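Local coordinates for thiamine pyrophosphokinase (Candida albicans, PDB 2G9Z), which catalyses the transfer of a pyrophosphate group from ATP to thiamine, forming thiamine pyrophosphate in pockets that bind magnesium, at residues R301-K304 / G309-S312; H166-H171 / S197-D202; S96-F101 / T136-H141; L210-G215 / V221-Q226. All coordinates share one frame; numbering follows the deposited sequence.

Interaction 1: residues R301-K304 / G309-S312. With VNP (3-[(4-amino-2-methylpyrimidin-5-yl)methyl]-5-(2-{[hydroxy(phosphonoamino)phosphoryl]oxy}ethyl)-4-methyl-1,3-thiazol-3-I um), chain N.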
# COMPACT_ATOMS: atom_id res chain seq x y z
N ARG A 301 -12.01 5.14 -21.68
CA ARG A 301 -12.98 6.13 -22.11
C ARG A 301 -14.24 5.82 -21.31
O ARG A 301 -14.76 4.71 -21.39
CB ARG A 301 -13.24 6.02 -23.62
CG ARG A 301 -12.00 6.29 -24.48
CD ARG A 301 -11.35 7.62 -24.11
NE ARG A 301 -9.93 7.66 -24.43
CZ ARG A 301 -9.43 7.69 -25.67
NH1 ARG A 301 -10.25 7.69 -26.72
NH2 ARG A 301 -8.12 7.70 -25.85
N ASN A 302 -14.69 6.79 -20.52
CA ASN A 302 -15.89 6.62 -19.70
C ASN A 302 -15.82 5.32 -18.89
O ASN A 302 -16.83 4.65 -18.68
CB ASN A 302 -17.13 6.62 -20.59
CG ASN A 302 -17.28 7.93 -21.36
OD1 ASN A 302 -17.41 9.00 -20.76
ND2 ASN A 302 -17.26 7.84 -22.68
N TRP A 303 -14.61 4.99 -18.44
CA TRP A 303 -14.35 3.78 -17.67
C TRP A 303 -14.53 4.03 -16.18
O TRP A 303 -13.79 4.83 -15.59
CB TRP A 303 -12.92 3.32 -17.97
CG TRP A 303 -12.65 1.88 -17.68
CD1 TRP A 303 -13.07 0.81 -18.41
CD2 TRP A 303 -11.85 1.36 -16.62
NE1 TRP A 303 -12.58 -0.35 -17.87
CE2 TRP A 303 -11.82 -0.04 -16.77
CE3 TRP A 303 -11.14 1.94 -15.56
CZ2 TRP A 303 -11.11 -0.88 -15.90
CZ3 TRP A 303 -10.44 1.11 -14.69
CH2 TRP A 303 -10.43 -0.28 -14.86
N LYS A 304 -15.50 3.35 -15.57
CA LYS A 304 -15.80 3.50 -14.15
C LYS A 304 -14.91 2.63 -13.28
O LYS A 304 -14.85 1.41 -13.46
CB LYS A 304 -17.26 3.13 -13.87
CG LYS A 304 -18.28 3.88 -14.70
CD LYS A 304 -19.68 3.37 -14.44
CE LYS A 304 -20.68 4.00 -15.39
NZ LYS A 304 -22.04 3.41 -15.23
N GLY A 309 -14.41 -3.31 -7.46
CA GLY A 309 -14.79 -3.28 -8.86
C GLY A 309 -13.54 -3.34 -9.71
O GLY A 309 -12.56 -3.99 -9.33
N GLN A 310 -13.55 -2.68 -10.86
CA GLN A 310 -12.38 -2.67 -11.73
C GLN A 310 -11.42 -1.55 -11.36
O GLN A 310 -11.82 -0.43 -11.04
CB GLN A 310 -12.80 -2.54 -13.21
CG GLN A 310 -14.08 -1.75 -13.46
CD GLN A 310 -14.44 -1.66 -14.94
OE1 GLN A 310 -14.35 -2.64 -15.68
NE2 GLN A 310 -14.88 -0.48 -15.36
N VAL A 311 -10.14 -1.89 -11.37
CA VAL A 311 -9.07 -0.95 -11.06
C VAL A 311 -7.99 -1.14 -12.11
O VAL A 311 -7.56 -2.26 -12.37
CB VAL A 311 -8.45 -1.20 -9.66
CG1 VAL A 311 -7.18 -0.37 -9.50
CG2 VAL A 311 -9.45 -0.84 -8.58
N SER A 312 -7.58 -0.05 -12.74
CA SER A 312 -6.54 -0.14 -13.75
C SER A 312 -5.17 -0.27 -13.08
O SER A 312 -4.67 0.68 -12.48
CB SER A 312 -6.57 1.09 -14.65
OG SER A 312 -5.50 1.06 -15.59
O2G VNP N . 3.10 -7.06 -16.36
PG VNP N . 3.33 -6.77 -14.80
O3G VNP N . 3.34 -5.31 -14.53
O1G VNP N . 4.73 -7.45 -14.42
N3B VNP N . 2.16 -7.53 -13.97
PB VNP N . 1.67 -8.93 -14.63
O2B VNP N . 0.80 -9.63 -13.66
O1B VNP N . 2.87 -9.65 -15.11
O1 VNP N . 0.81 -8.48 -15.91
C7 VNP N . -0.38 -7.68 -15.84
C12 VNP N . -1.23 -8.07 -17.05
C11 VNP N . -2.51 -7.26 -17.30
C10 VNP N . -2.32 -5.87 -17.91
CM4 VNP N . -1.17 -5.53 -18.86
S1 VNP N . -3.55 -6.84 -15.86
C9 VNP N . -4.10 -5.35 -16.59
N5 VNP N . -3.24 -4.97 -17.53
C7A VNP N . -3.22 -3.61 -18.08
C5A VNP N . -4.58 -2.91 -18.04
C6A VNP N . -4.65 -1.74 -17.29
N1A VNP N . -5.75 -1.01 -17.25
C2A VNP N . -6.84 -1.37 -17.95
CM2 VNP N . -8.08 -0.49 -17.92
N3A VNP N . -6.82 -2.50 -18.68
C4A VNP N . -5.73 -3.27 -18.74
N4A VNP N . -5.75 -4.37 -19.49
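Trp303, which with Asn302 forms a G1 beta bulge opposite Leu291, stacks with Gln310 in the thiamine-binding beta domain. Followed outward, Gln310 touches the Trp303 indole and Lys304 O by turns. Its CB rests 3.6 Å from Trp303 CZ2, on the benzene part of the indole; its CG comes up to the backbone, 3.3 Å from Lys304 O. Beyond CG the chain runs extended, which lays the amide over the indole with the planes 25° apart. At the tip, OE1 hangs near Trp303 NE1, while NE2 lies above the ring, 3.4 Å from Trp303 CE2. NE2 also donates to Lys304 O, a short bond (2.7 Å) that is nearly straight at 169°. The acceptor lies in the amide's own plane, so this bond fixes the amide's rotation and holds it flat against the ring. Over the opposite face, toward the rim, lies methyl carbon CM2 of the bound thiamine pyrophosphate analogue, 3.7 Å from Trp303 CZ2. Arg216 and Asp155 of the second subunit also bond this ligand, so the pocket spans the dimer. Ser312 OG, itself bonded to Asn315 ND2, donates to ligand pyrimidine atom N1A at 2.7 Å.

Interaction 2: residues H166-H171 / S197-D202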
# COMPACT_ATOMS: atom_id res chain seq x y z
N HIS A 166 5.80 26.32 8.96
CA HIS A 166 7.08 26.93 8.60
C HIS A 166 6.91 28.04 7.57
O HIS A 166 7.44 29.13 7.73
CB HIS A 166 8.04 25.89 8.02
CG HIS A 166 9.22 26.49 7.31
ND1 HIS A 166 10.36 26.88 7.97
CD2 HIS A 166 9.40 26.80 6.01
CE1 HIS A 166 11.21 27.41 7.09
NE2 HIS A 166 10.65 27.37 5.90
N TYR A 167 6.16 27.75 6.50
CA TYR A 167 5.94 28.73 5.44
C TYR A 167 5.03 29.87 5.85
O TYR A 167 4.83 30.82 5.10
CB TYR A 167 5.41 28.02 4.19
CG TYR A 167 6.49 27.30 3.43
CD1 TYR A 167 7.43 28.01 2.68
CD2 TYR A 167 6.63 25.91 3.52
CE1 TYR A 167 8.49 27.36 2.04
CE2 TYR A 167 7.69 25.25 2.88
CZ TYR A 167 8.61 25.99 2.15
OH TYR A 167 9.68 25.36 1.54
N GLN A 168 4.48 29.78 7.06
CA GLN A 168 3.61 30.83 7.55
C GLN A 168 4.33 31.70 8.58
O GLN A 168 4.25 32.93 8.53
CB GLN A 168 2.36 30.23 8.20
CG GLN A 168 1.41 29.55 7.24
CD GLN A 168 0.94 30.47 6.13
OE1 GLN A 168 0.51 31.59 6.38
NE2 GLN A 168 1.03 29.99 4.89
N LEU A 169 5.06 31.05 9.48
CA LEU A 169 5.74 31.75 10.56
C LEU A 169 7.27 31.87 10.54
O LEU A 169 7.81 32.84 11.06
CB LEU A 169 5.34 31.11 11.89
CG LEU A 169 3.95 31.40 12.48
CD1 LEU A 169 2.90 31.51 11.39
CD2 LEU A 169 3.59 30.29 13.45
N ASN A 170 7.96 30.91 9.94
CA ASN A 170 9.42 30.97 9.96
C ASN A 170 10.08 32.25 9.47
O ASN A 170 11.00 32.75 10.11
CB ASN A 170 10.02 29.78 9.22
CG ASN A 170 11.52 29.70 9.39
OD1 ASN A 170 12.29 30.17 8.55
ND2 ASN A 170 11.96 29.13 10.51
N HIS A 171 9.63 32.78 8.34
CA HIS A 171 10.23 34.00 7.81
C HIS A 171 10.12 35.13 8.83
O HIS A 171 10.85 36.12 8.77
CB HIS A 171 9.57 34.41 6.49
CG HIS A 171 8.17 34.93 6.64
ND1 HIS A 171 7.20 34.27 7.35
CD2 HIS A 171 7.58 36.05 6.15
CE1 HIS A 171 6.07 34.95 7.29
NE2 HIS A 171 6.28 36.04 6.57
N SER A 197 -7.19 33.94 11.04
CA SER A 197 -7.07 34.41 9.66
C SER A 197 -5.67 34.95 9.33
O SER A 197 -5.53 35.87 8.53
CB SER A 197 -8.11 35.50 9.37
OG SER A 197 -9.43 34.98 9.42
N ASP A 198 -4.65 34.36 9.95
CA ASP A 198 -3.27 34.77 9.73
C ASP A 198 -2.56 33.81 8.78
O ASP A 198 -1.33 33.71 8.79
CB ASP A 198 -2.50 34.83 11.05
CG ASP A 198 -2.78 36.09 11.84
OD1 ASP A 198 -2.40 37.18 11.37
OD2 ASP A 198 -3.39 35.99 12.93
N VAL A 199 -3.33 33.11 7.95
CA VAL A 199 -2.76 32.15 7.02
C VAL A 199 -2.69 32.65 5.58
O VAL A 199 -3.68 33.09 5.01
CB VAL A 199 -3.55 30.82 7.03
CG1 VAL A 199 -2.93 29.84 6.05
CG2 VAL A 199 -3.56 30.24 8.44
N VAL A 200 -1.49 32.56 5.00
CA VAL A 200 -1.26 32.97 3.62
C VAL A 200 -1.73 31.82 2.74
O VAL A 200 -0.95 30.94 2.37
CB VAL A 200 0.24 33.23 3.36
CG1 VAL A 200 0.46 33.65 1.91
CG2 VAL A 200 0.75 34.30 4.31
N VAL A 201 -3.02 31.84 2.40
CA VAL A 201 -3.64 30.80 1.59
C VAL A 201 -3.07 30.62 0.18
O VAL A 201 -3.32 29.60 -0.46
CB VAL A 201 -5.17 31.03 1.49
CG1 VAL A 201 -5.45 32.34 0.77
CG2 VAL A 201 -5.84 29.86 0.78
N ASP A 202 -2.30 31.59 -0.30
CA ASP A 202 -1.76 31.49 -1.65
C ASP A 202 -0.25 31.26 -1.76
O ASP A 202 0.52 32.19 -1.98
CB ASP A 202 -2.14 32.72 -2.47
CG ASP A 202 -1.53 33.99 -1.94
OD1 ASP A 202 -1.76 34.32 -0.75
OD2 ASP A 202 -0.81 34.67 -2.71
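A single glutamine amide does the work of a beta-strand neighbour: Gln168, reaching out of a helix, addresses both the N-H and the C=O of Val200. The two bonds are unequal. Val200 N gives its hydrogen to Gln168 OE1 over 2.6 Å, almost straight at the hydrogen (178°), although the donor is tilted from the plane of the Gln168 carbonyl. The return bond, from Gln168 NE2 to Val200 O, is weak at 3.3 Å and bent to 147°. Together they would hinder rotation of the amide about its last torsion, the first bond doing most of it. The side chain gets there by bending at chi2 (-57°), which swings CD away from an extended path and brings it up against the loop. Val200 is the centre of an inverse gamma turn, and its N-H and C=O both meet the amide. Valine methyls pack round the amide: Val200 CG2 lies 3.4 Å from Gln168 OE1 and Val199 CG1 3.9 Å from Gln168 CD, the side chains of Gln168 and Val199 crossing at about a right angle. The contact joins the last turns of helix 155-170 to the loop that leaves helix 185-195 through a Schellman motif at Ser197. Trp190 of that helix packs on Gln168, its Leu193 on Val199, and the loop then runs on into strand 205-210.

Interaction 3: residues S96-F101 / T136-H141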
# COMPACT_ATOMS: atom_id res chain seq x y z
N SER A 96 17.19 7.14 9.24
CA SER A 96 17.30 6.79 7.83
C SER A 96 18.28 7.73 7.14
O SER A 96 19.12 7.30 6.35
CB SER A 96 15.92 6.88 7.16
OG SER A 96 14.97 6.07 7.85
N LEU A 97 18.16 9.02 7.43
CA LEU A 97 19.04 10.02 6.85
C LEU A 97 20.46 9.80 7.34
O LEU A 97 21.41 9.84 6.55
CB LEU A 97 18.58 11.43 7.24
CG LEU A 97 19.50 12.58 6.82
CD1 LEU A 97 19.64 12.60 5.31
CD2 LEU A 97 18.93 13.90 7.33
N TYR A 98 20.60 9.56 8.63
CA TYR A 98 21.90 9.33 9.26
C TYR A 98 22.63 8.14 8.63
O TYR A 98 23.77 8.26 8.19
CB TYR A 98 21.71 9.09 10.76
CG TYR A 98 23.01 8.99 11.54
CD1 TYR A 98 23.60 10.13 12.09
CD2 TYR A 98 23.64 7.76 11.74
CE1 TYR A 98 24.79 10.05 12.81
CE2 TYR A 98 24.83 7.67 12.45
CZ TYR A 98 25.40 8.81 12.99
OH TYR A 98 26.58 8.72 13.70
N GLU A 99 21.95 7.00 8.60
CA GLU A 99 22.52 5.76 8.07
C GLU A 99 22.86 5.78 6.58
O GLU A 99 23.65 4.97 6.11
CB GLU A 99 21.58 4.59 8.36
CG GLU A 99 21.21 4.47 9.83
CD GLU A 99 20.19 3.38 10.10
OE1 GLU A 99 19.16 3.33 9.38
OE2 GLU A 99 20.40 2.58 11.03
N TYR A 100 22.24 6.70 5.84
CA TYR A 100 22.49 6.82 4.41
C TYR A 100 23.97 7.07 4.13
O TYR A 100 24.50 6.66 3.09
CB TYR A 100 21.68 7.97 3.83
CG TYR A 100 21.83 8.16 2.33
CD1 TYR A 100 21.18 7.32 1.43
CD2 TYR A 100 22.61 9.20 1.82
CE1 TYR A 100 21.30 7.51 0.06
CE2 TYR A 100 22.73 9.40 0.45
CZ TYR A 100 22.07 8.55 -0.42
OH TYR A 100 22.17 8.76 -1.77
N PHE A 101 24.63 7.74 5.06
CA PHE A 101 26.04 8.07 4.91
C PHE A 101 27.00 6.99 5.43
O PHE A 101 28.21 7.08 5.22
CB PHE A 101 26.32 9.41 5.59
CG PHE A 101 25.59 10.56 4.95
CD1 PHE A 101 26.13 11.23 3.87
CD2 PHE A 101 24.33 10.94 5.41
CE1 PHE A 101 25.43 12.26 3.24
CE2 PHE A 101 23.62 11.97 4.79
CZ PHE A 101 24.17 12.63 3.70
N THR A 136 20.84 13.25 19.16
CA THR A 136 21.87 14.15 19.67
C THR A 136 22.75 14.66 18.53
O THR A 136 23.13 15.83 18.52
CB THR A 136 22.75 13.44 20.73
OG1 THR A 136 23.29 12.23 20.18
CG2 THR A 136 21.91 13.09 21.95
N TYR A 137 23.05 13.80 17.56
CA TYR A 137 23.88 14.21 16.43
C TYR A 137 23.31 15.42 15.70
O TYR A 137 23.98 16.44 15.55
CB TYR A 137 24.04 13.07 15.43
CG TYR A 137 24.85 13.48 14.22
CD1 TYR A 137 26.25 13.50 14.26
CD2 TYR A 137 24.22 13.93 13.06
CE1 TYR A 137 26.99 13.95 13.18
CE2 TYR A 137 24.96 14.38 11.97
CZ TYR A 137 26.35 14.39 12.03
OH TYR A 137 27.08 14.85 10.96
N TYR A 138 22.07 15.31 15.23
CA TYR A 138 21.44 16.41 14.51
C TYR A 138 21.10 17.59 15.41
O TYR A 138 21.10 18.73 14.96
CB TYR A 138 20.20 15.91 13.76
CG TYR A 138 20.56 15.05 12.57
CD1 TYR A 138 21.32 15.57 11.52
CD2 TYR A 138 20.21 13.70 12.52
CE1 TYR A 138 21.72 14.76 10.46
CE2 TYR A 138 20.60 12.89 11.46
CZ TYR A 138 21.36 13.43 10.43
OH TYR A 138 21.77 12.62 9.39
N GLU A 139 20.80 17.32 16.68
CA GLU A 139 20.51 18.41 17.61
C GLU A 139 21.79 19.24 17.70
O GLU A 139 21.74 20.47 17.73
CB GLU A 139 20.15 17.87 19.01
CG GLU A 139 18.89 17.01 19.05
CD GLU A 139 18.52 16.56 20.46
OE1 GLU A 139 19.40 16.05 21.20
OE2 GLU A 139 17.34 16.71 20.84
N SER A 140 22.94 18.57 17.73
CA SER A 140 24.22 19.27 17.83
C SER A 140 24.63 19.94 16.52
O SER A 140 25.65 20.62 16.46
CB SER A 140 25.32 18.31 18.28
OG SER A 140 25.62 17.34 17.29
N HIS A 141 23.83 19.74 15.47
CA HIS A 141 24.14 20.36 14.19
C HIS A 141 23.14 21.41 13.74
O HIS A 141 23.19 21.87 12.59
CB HIS A 141 24.32 19.30 13.10
CG HIS A 141 25.69 18.70 13.07
ND1 HIS A 141 26.08 17.69 13.93
CD2 HIS A 141 26.77 18.98 12.31
CE1 HIS A 141 27.34 17.38 13.69
NE2 HIS A 141 27.78 18.14 12.71
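Tyr98 drives the edge of its ring into the face of Tyr137, a T-shaped pair with centroids 5.3 Å apart and planes at 79°. The nearest atom of that edge is Tyr98 CE1, which stands 3.7 Å from Tyr137 CG, toward the rim of that ring and not over its middle. Both tyrosines send CG trans to the backbone nitrogen (178° for Tyr137), whereas Tyr138 tucks its CG beside the nitrogen (chi1 -71°). That difference sends the Tyr138 ring along another path, to the backbone of the other helix, meeting Leu97 and Tyr98 at a slant: its OH ends 3.3 Å from Tyr98 CA and 3.4 Å from Leu97 CG. Leu97 CD2 adds an apolar touch, 4.0 Å from Tyr138 CZ. On its far face Tyr137 is covered by the imidazole of His141, with ND1 above the ring centre. The imidazole is held there because His141 ND1 donates to Tyr137 O at 2.9 Å; Ser140 OG gives a second bond to the same oxygen, from the opposite side of the carbonyl plane, at 2.6 Å. Arg115 makes a cation-pi contact with Tyr98. The contact joins helices 93-100 and 132-139, which follow the adjacent parallel strands 86-90 and 122-125; magnesium ligands Asp91, Asp126 and Asp128 come just after those strands. Helix 77-81 packs on Leu97 through Leu77 and Trp81.

Interaction 4: residues L210-G215 / V221-Q226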
# COMPACT_ATOMS: atom_id res chain seq x y z
N LEU A 210 9.65 10.70 1.24
CA LEU A 210 10.37 9.42 1.15
C LEU A 210 9.98 8.48 2.29
O LEU A 210 9.71 8.93 3.41
CB LEU A 210 11.88 9.64 1.23
CG LEU A 210 12.57 10.46 0.14
CD1 LEU A 210 14.06 10.59 0.47
CD2 LEU A 210 12.36 9.79 -1.21
N ASN A 211 9.93 7.18 2.00
CA ASN A 211 9.63 6.15 3.00
C ASN A 211 8.25 6.13 3.64
O ASN A 211 8.07 5.56 4.72
CB ASN A 211 10.70 6.21 4.10
CG ASN A 211 12.11 6.22 3.55
OD1 ASN A 211 12.43 5.48 2.62
ND2 ASN A 211 12.97 7.06 4.13
N ALA A 212 7.26 6.74 3.00
CA ALA A 212 5.90 6.78 3.54
C ALA A 212 5.05 5.64 2.99
O ALA A 212 3.97 5.36 3.50
CB ALA A 212 5.25 8.12 3.21
N ILE A 213 5.56 5.00 1.95
CA ILE A 213 4.87 3.89 1.30
C ILE A 213 5.75 2.65 1.36
O ILE A 213 6.97 2.75 1.40
CB ILE A 213 4.59 4.22 -0.20
CG1 ILE A 213 3.83 5.54 -0.31
CG2 ILE A 213 3.83 3.07 -0.85
CD1 ILE A 213 2.44 5.52 0.31
N GLY A 214 5.12 1.47 1.37
CA GLY A 214 5.88 0.24 1.38
C GLY A 214 6.26 -0.38 2.71
O GLY A 214 6.72 -1.52 2.75
N GLY A 215 6.07 0.35 3.80
CA GLY A 215 6.41 -0.19 5.11
C GLY A 215 5.17 -0.78 5.75
O GLY A 215 4.40 -1.49 5.09
N VAL A 221 -1.55 3.35 4.16
CA VAL A 221 -2.92 3.79 3.98
C VAL A 221 -3.15 5.18 4.56
O VAL A 221 -3.79 6.02 3.93
CB VAL A 221 -3.92 2.78 4.59
CG1 VAL A 221 -5.34 3.33 4.55
CG2 VAL A 221 -3.84 1.47 3.80
N GLN A 222 -2.60 5.44 5.75
CA GLN A 222 -2.78 6.75 6.35
C GLN A 222 -2.16 7.83 5.45
O GLN A 222 -2.71 8.91 5.29
CB GLN A 222 -2.13 6.81 7.74
CG GLN A 222 -2.52 8.06 8.52
CD GLN A 222 -4.03 8.14 8.76
OE1 GLN A 222 -4.58 7.45 9.61
NE2 GLN A 222 -4.69 8.98 7.98
N SER A 223 -1.01 7.52 4.85
CA SER A 223 -0.35 8.49 3.97
C SER A 223 -1.24 8.83 2.78
O SER A 223 -1.38 9.99 2.40
CB SER A 223 0.99 7.93 3.47
OG SER A 223 1.90 7.76 4.54
N ILE A 224 -1.85 7.81 2.20
CA ILE A 224 -2.74 8.02 1.06
C ILE A 224 -3.94 8.83 1.55
O ILE A 224 -4.37 9.77 0.89
CB ILE A 224 -3.21 6.66 0.47
CG1 ILE A 224 -2.01 5.93 -0.15
CG2 ILE A 224 -4.31 6.89 -0.57
CD1 ILE A 224 -1.30 6.70 -1.26
N ASN A 225 -4.46 8.48 2.72
CA ASN A 225 -5.60 9.20 3.27
C ASN A 225 -5.27 10.69 3.36
O ASN A 225 -6.05 11.54 2.93
CB ASN A 225 -5.96 8.65 4.66
CG ASN A 225 -7.20 9.30 5.24
OD1 ASN A 225 -8.16 9.58 4.53
ND2 ASN A 225 -7.19 9.53 6.55
N GLN A 226 -4.09 11.00 3.90
CA GLN A 226 -3.65 12.38 4.03
C GLN A 226 -3.46 13.05 2.66
O GLN A 226 -3.72 14.24 2.52
CB GLN A 226 -2.35 12.44 4.83
CG GLN A 226 -2.51 11.97 6.27
CD GLN A 226 -3.69 12.64 6.96
OE1 GLN A 226 -3.81 13.86 6.96
NE2 GLN A 226 -4.56 11.84 7.56
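Between Ala212 and Ser223 the flat group is a peptide, and neither segment brings an aromatic ring to it. The plane that links Ala212 to Ile213 turns one face to the helix: Ala212 CB, Ser223 OG and Ile213 CD1 all lie on that side of it. At its carbonyl edge Ala212 O comes within 3.3 Å of Ser223 OG, but the hydroxyl stands clearly off the peptide plane and is bonded to Gln219 O, one turn earlier in its own helix. With OG set beside its own backbone nitrogen (chi1 -65°), Ser223 keeps that bond and still meets the loop, its OG resting 3.6 Å from Ala212 CB. The small methyl and small hydroxyl let the backbones come close, the two CA atoms being 6.5 Å apart. Beside this, Ile213 CD1 meets Ile224 CD1 and Ser223 CB, each at 4.2 Å, a modest apolar contact. Phe241 of strand 237-242 touches Ala212, Ile213 and Ser223, and Thr220 OG1 accepts from Gly214 N. Strand 205-210, this loop, helix 217-233 and the neighbouring parallel strand 237-242 form a beta-alpha-beta crossover of the catalytic domain. Within its connection, between the loop and the helix, lies Arg216, a residue of the ligand pocket, so the loop-helix contact lies close to the active site, the Ser223 side chain about 10 Å from the bound ligand.

Interactions 1 and 4 are buried, and both touch the second subunit, where Asn225 bonds Gly309 across the interface; interactions 2 and 3 are only partly buried and meet no other chain. Their chemistry follows their place. Interaction 1, in the vitamin-binding part, combines an amide-indole stack with ligand bonding, whereas the other three belong to the catalytic part. Of these, interaction 2 ties helix to loop through one strong and one weak amide bond, interaction 3 joins two helices by aromatic packing, and interaction 4 packs a loop on the helix it leads into through a methyl, a serine hydroxyl and two isoleucine ends. Interactions 3 and 4 meet directly, Ser96 CB lying 4.2 Å from Asn211 ND2.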